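Local coordinates for protein aspartate aminotransferase, cytoplasmic (Schizosaccharomyces pombe 972h-, PDB 6JPK) that catalyses the reversible, pyridoxal 5'-phosphate-dependent transfer of the amino group of L-aspartate to 2-oxoglutarate, giving oxaloacetate and L-glutamate, and works as a homodimer, at residues S208-K213 with V241-D246; T109-L114 with G265-V270. The protein carries 1 engineered substitution. All coordinates share one frame; numbering follows the deposited sequence.

Interaction 1. Residues S208-K213 with V241-D246; sequences SLLSRK and VKYNKD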
# COMPACT_ATOMS: atom_id res chain seq x y z
N SER A 208 -28.72 17.79 -11.49
CA SER A 208 -27.88 18.50 -12.44
C SER A 208 -26.69 17.65 -12.89
O SER A 208 -26.27 17.74 -14.05
CB SER A 208 -27.41 19.82 -11.83
OG SER A 208 -28.49 20.72 -11.70
N LEU A 209 -26.13 16.83 -11.98
CA LEU A 209 -25.06 15.91 -12.38
C LEU A 209 -25.53 14.96 -13.48
O LEU A 209 -24.79 14.69 -14.43
CB LEU A 209 -24.56 15.11 -11.17
CG LEU A 209 -23.70 15.81 -10.10
CD1 LEU A 209 -23.68 14.96 -8.82
CD2 LEU A 209 -22.28 16.04 -10.60
N LEU A 210 -26.75 14.43 -13.36
CA LEU A 210 -27.26 13.53 -14.39
C LEU A 210 -27.60 14.28 -15.67
O LEU A 210 -27.37 13.76 -16.77
CB LEU A 210 -28.49 12.78 -13.89
CG LEU A 210 -28.31 12.09 -12.53
CD1 LEU A 210 -29.67 11.90 -11.93
CD2 LEU A 210 -27.58 10.79 -12.64
N SER A 211 -28.17 15.48 -15.55
CA SER A 211 -28.50 16.27 -16.74
C SER A 211 -27.26 16.57 -17.58
O SER A 211 -27.35 16.66 -18.81
CB SER A 211 -29.19 17.56 -16.33
OG SER A 211 -29.61 18.28 -17.47
N ARG A 212 -26.10 16.73 -16.94
CA ARG A 212 -24.85 16.98 -17.64
C ARG A 212 -24.05 15.71 -17.89
O ARG A 212 -22.94 15.79 -18.43
CB ARG A 212 -23.99 17.98 -16.85
CG ARG A 212 -24.58 19.38 -16.80
CD ARG A 212 -24.73 19.97 -18.20
NE ARG A 212 -23.46 20.51 -18.70
CZ ARG A 212 -23.27 20.99 -19.92
NH1 ARG A 212 -24.27 21.00 -20.81
NH2 ARG A 212 -22.08 21.47 -20.27
N LYS A 213 -24.57 14.55 -17.49
CA LYS A 213 -23.95 13.25 -17.77
C LYS A 213 -22.55 13.15 -17.16
O LYS A 213 -21.66 12.52 -17.74
CB LYS A 213 -23.90 12.96 -19.27
CG LYS A 213 -25.21 13.26 -20.01
CD LYS A 213 -25.12 12.86 -21.48
CE LYS A 213 -26.27 13.44 -22.29
NZ LYS A 213 -27.59 13.02 -21.74
N VAL A 241 -27.99 5.59 -6.12
CA VAL A 241 -28.26 4.29 -6.75
C VAL A 241 -29.57 4.31 -7.53
O VAL A 241 -29.69 3.67 -8.58
CB VAL A 241 -28.27 3.16 -5.70
CG1 VAL A 241 -28.71 1.83 -6.34
CG2 VAL A 241 -26.89 3.02 -5.05
N LYS A 242 -30.56 5.07 -7.04
CA LYS A 242 -31.87 5.14 -7.68
C LYS A 242 -31.80 5.62 -9.13
O LYS A 242 -32.73 5.35 -9.90
CB LYS A 242 -32.78 6.09 -6.91
CG LYS A 242 -32.96 5.73 -5.44
CD LYS A 242 -33.87 6.74 -4.75
CE LYS A 242 -34.20 6.30 -3.33
NZ LYS A 242 -35.04 7.32 -2.64
N TYR A 243 -30.75 6.33 -9.51
CA TYR A 243 -30.68 6.91 -10.85
C TYR A 243 -30.11 5.95 -11.89
O TYR A 243 -30.11 6.30 -13.07
CB TYR A 243 -29.85 8.20 -10.81
CG TYR A 243 -30.40 9.24 -9.86
CD1 TYR A 243 -29.76 9.52 -8.67
CD2 TYR A 243 -31.57 9.92 -10.15
CE1 TYR A 243 -30.26 10.46 -7.79
CE2 TYR A 243 -32.07 10.89 -9.28
CZ TYR A 243 -31.41 11.13 -8.09
OH TYR A 243 -31.90 12.06 -7.20
N ASN A 244 -29.61 4.78 -11.49
CA ASN A 244 -29.15 3.73 -12.41
C ASN A 244 -28.06 4.24 -13.35
O ASN A 244 -28.10 4.03 -14.57
CB ASN A 244 -30.35 3.14 -13.18
CG ASN A 244 -30.09 1.71 -13.71
OD1 ASN A 244 -29.36 0.92 -13.10
ND2 ASN A 244 -30.72 1.39 -14.84
N LYS A 245 -27.07 4.94 -12.78
CA LYS A 245 -25.83 5.30 -13.47
C LYS A 245 -24.67 4.59 -12.78
O LYS A 245 -24.60 4.56 -11.55
CB LYS A 245 -25.59 6.82 -13.45
CG LYS A 245 -26.74 7.64 -14.07
CD LYS A 245 -26.52 7.93 -15.56
CE LYS A 245 -25.54 9.09 -15.74
NZ LYS A 245 -25.23 9.53 -17.14
N ASP A 246 -23.75 4.00 -13.54
CA ASP A 246 -22.60 3.42 -12.85
C ASP A 246 -21.75 4.54 -12.23
O ASP A 246 -21.76 5.68 -12.70
CB ASP A 246 -21.78 2.49 -13.76
CG ASP A 246 -21.53 3.03 -15.17
OD1 ASP A 246 -22.43 3.64 -15.79
OD2 ASP A 246 -20.42 2.77 -15.71
O HOH W 1 -27.29 11.22 -17.27
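Leu210, in the last turn of helix 199-211, sends its two methyls to different partners in the loop that follows helix 235-241. With chi1 at -51°, CG lies anti to the carbonyl carbon, which directs the fork toward that loop. CD1 sits over one face of the Tyr243 ring, 3.6 Å from the ring centroid and 27° off the normal, a CH-pi contact. It is displaced toward the rim, with CD2 of Tyr243 3.3 Å from CD1 of Leu210. The other methyl, CD2 of Leu210, meets CG of Lys245 at 3.6 Å, where the two side chains run past each other in opposite directions. An alanine here would remove both methyls and is likely to leave a gap over the Tyr243 face and take from Lys245 CG its contact with this helix. Two residues on, Arg212 turns away, its NH2 bonded to Ala177 O. Lys213 then ends the helix in a Schellman motif, its N bonded to Leu210 O at 3.0 Å. That same Leu210 O accepts a bond of 2.6 Å from a water, which in turn accepts one of 2.7 Å from Lys245 NZ. The lysine reaches this helix end by bending at chi2 (-93°) and chi3, and its NZ comes within 4.0 Å of Lys213 CA. Lys213 itself directs its amine away, so the two NZ atoms of Lys213 and Lys245 remain 6.2 Å apart. Tyr4 of the second subunit packs on Lys245, placing the contact beside the dimer partner. No direct hydrogen bond joins the two segments: apolar contact does the packing, while the water carries the polar link. An ammonium joined through that water to a C-terminal carbonyl would probably be favoured by the helix dipole, partly offsetting the nearness of a second lysine.

Interaction 2. Residues T109-L114 with G265-V270; sequences TGANFL and GCMHYV. With PO4 (phosphate ion), chain C.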
# COMPACT_ATOMS: atom_id res chain seq x y z
N THR A 109 -6.88 6.55 0.73
CA THR A 109 -6.00 7.17 -0.26
C THR A 109 -5.69 6.20 -1.39
O THR A 109 -5.75 6.56 -2.57
CB THR A 109 -4.72 7.67 0.39
OG1 THR A 109 -5.06 8.61 1.41
CG2 THR A 109 -3.82 8.36 -0.65
N GLY A 110 -5.36 4.95 -1.04
CA GLY A 110 -5.12 3.94 -2.05
C GLY A 110 -6.35 3.62 -2.88
O GLY A 110 -6.24 3.34 -4.07
N ALA A 111 -7.54 3.66 -2.27
CA ALA A 111 -8.76 3.51 -3.06
C ALA A 111 -8.90 4.64 -4.08
O ALA A 111 -9.23 4.41 -5.25
CB ALA A 111 -9.99 3.45 -2.16
N ASN A 112 -8.64 5.88 -3.65
CA ASN A 112 -8.68 7.01 -4.57
C ASN A 112 -7.64 6.85 -5.68
O ASN A 112 -7.90 7.18 -6.84
CB ASN A 112 -8.46 8.33 -3.81
CG ASN A 112 -9.75 8.86 -3.15
OD1 ASN A 112 -10.57 9.48 -3.81
ND2 ASN A 112 -9.92 8.59 -1.86
N PHE A 113 -6.45 6.33 -5.33
CA PHE A 113 -5.43 6.13 -6.35
C PHE A 113 -5.88 5.10 -7.37
O PHE A 113 -5.71 5.30 -8.59
CB PHE A 113 -4.11 5.71 -5.70
CG PHE A 113 -3.01 5.43 -6.69
CD1 PHE A 113 -2.77 4.14 -7.13
CD2 PHE A 113 -2.26 6.46 -7.22
CE1 PHE A 113 -1.77 3.87 -8.07
CE2 PHE A 113 -1.26 6.22 -8.14
CZ PHE A 113 -1.01 4.92 -8.57
N LEU A 114 -6.51 4.02 -6.90
CA LEU A 114 -7.03 3.00 -7.82
C LEU A 114 -8.07 3.59 -8.76
O LEU A 114 -8.02 3.38 -9.97
CB LEU A 114 -7.65 1.85 -7.03
CG LEU A 114 -6.87 0.55 -6.82
CD1 LEU A 114 -7.77 -0.43 -6.07
CD2 LEU A 114 -6.43 -0.02 -8.17
N GLY A 265 -9.05 -0.12 3.60
CA GLY A 265 -9.99 0.59 2.75
C GLY A 265 -10.43 -0.29 1.61
O GLY A 265 -9.97 -1.42 1.45
N CYS A 266 -11.33 0.25 0.79
CA CYS A 266 -11.85 -0.50 -0.34
C CYS A 266 -12.30 0.47 -1.43
O CYS A 266 -12.92 1.49 -1.12
CB CYS A 266 -13.01 -1.40 0.09
SG CYS A 266 -13.31 -2.77 -1.04
N MET A 267 -11.97 0.16 -2.68
CA MET A 267 -12.52 0.89 -3.82
C MET A 267 -13.63 0.04 -4.43
O MET A 267 -13.49 -1.18 -4.56
CB MET A 267 -11.45 1.19 -4.88
CG MET A 267 -11.88 2.24 -5.93
SD MET A 267 -11.75 1.71 -7.67
CE MET A 267 -13.16 0.63 -7.83
N HIS A 268 -14.73 0.70 -4.81
CA HIS A 268 -15.86 -0.00 -5.42
C HIS A 268 -16.26 0.68 -6.71
O HIS A 268 -16.33 1.91 -6.77
CB HIS A 268 -17.10 -0.03 -4.50
CG HIS A 268 -16.82 -0.51 -3.11
ND1 HIS A 268 -16.92 -1.83 -2.74
CD2 HIS A 268 -16.46 0.17 -1.99
CE1 HIS A 268 -16.61 -1.95 -1.46
NE2 HIS A 268 -16.34 -0.75 -0.98
N TYR A 269 -16.50 -0.12 -7.74
CA TYR A 269 -17.18 0.31 -8.96
C TYR A 269 -18.54 -0.36 -8.98
O TYR A 269 -18.63 -1.60 -8.91
CB TYR A 269 -16.38 -0.03 -10.21
CG TYR A 269 -17.14 0.15 -11.52
CD1 TYR A 269 -17.47 1.42 -11.99
CD2 TYR A 269 -17.53 -0.95 -12.27
CE1 TYR A 269 -18.16 1.58 -13.19
CE2 TYR A 269 -18.22 -0.81 -13.47
CZ TYR A 269 -18.54 0.46 -13.92
OH TYR A 269 -19.22 0.61 -15.12
N VAL A 270 -19.59 0.44 -9.03
CA VAL A 270 -20.97 -0.04 -9.00
C VAL A 270 -21.44 -0.11 -10.44
O VAL A 270 -21.88 0.90 -11.01
CB VAL A 270 -21.87 0.86 -8.15
CG1 VAL A 270 -23.29 0.27 -8.09
CG2 VAL A 270 -21.29 1.03 -6.74
P PO4 C . -6.89 7.24 4.58
O1 PO4 C . -5.95 7.09 3.40
O2 PO4 C . -7.92 6.13 4.61
O3 PO4 C . -6.06 7.22 5.84
O4 PO4 C . -7.65 8.54 4.53
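Met267 and Ala111 meet where the backbones come nearest, their CA atoms 4.6 Å apart. CB of Ala111 rests against CB of Met267 at 3.8 Å and against the carbonyl O of Cys266 at 3.7 Å, and so small a side chain is consistent with this close approach of helix to strand. Met267 has CG anti to its own N (chi1 -166°), which lays CG alongside Ala111 O at 3.5 Å; the chain then bends, and SD passes CB of Leu114 at 4.2 Å, one helical turn after Ala111. Around this apolar core the axes approach to 7.0 Å and run at 27° to each other. At the amino-terminal end of helix 107-127, Thr109 N donates to O1 of a phosphate ion at 2.9 Å (N-H...O 151°). Ser107, Gly108, Ser252 and Arg263 of the same chain, and Tyr70 of the second subunit, also hydrogen-bond the ion, which probably occupies the place of the cofactor's phosphate group, as in relatives. Strand 264-270 lies between strands 100-106 and 247-252, antiparallel to each. Ala111 touches Ser105 and Cys250 on those flanking strands, while Leu284 and Val287 of helix 274-289 pack on Met267 and Leu114 respectively.

Overall arrangement
Along the chain, residues 109-114 come first, followed by 208-213, 241-246 and finally 265-270. Interaction 1 therefore closes a short loop of 27 intervening residues, holding strand 215-220 and helix 235-241, and this loop lies wholly within the 150-residue excursion that interaction 2 closes; the two do not cross. The inner contact joins the end of helix 199-211 to the approach to strand 247-252, at the surface. The outer one packs helix 107-127 against strand 264-270 of the mixed sheet, in the buried interior of the chain. Their centres are about 20 Å apart, yet Asp246 OD2 and Tyr269 OH, 2.5 Å from each other, probably share a hydrogen bond linking both contacts. Each also borders the second subunit.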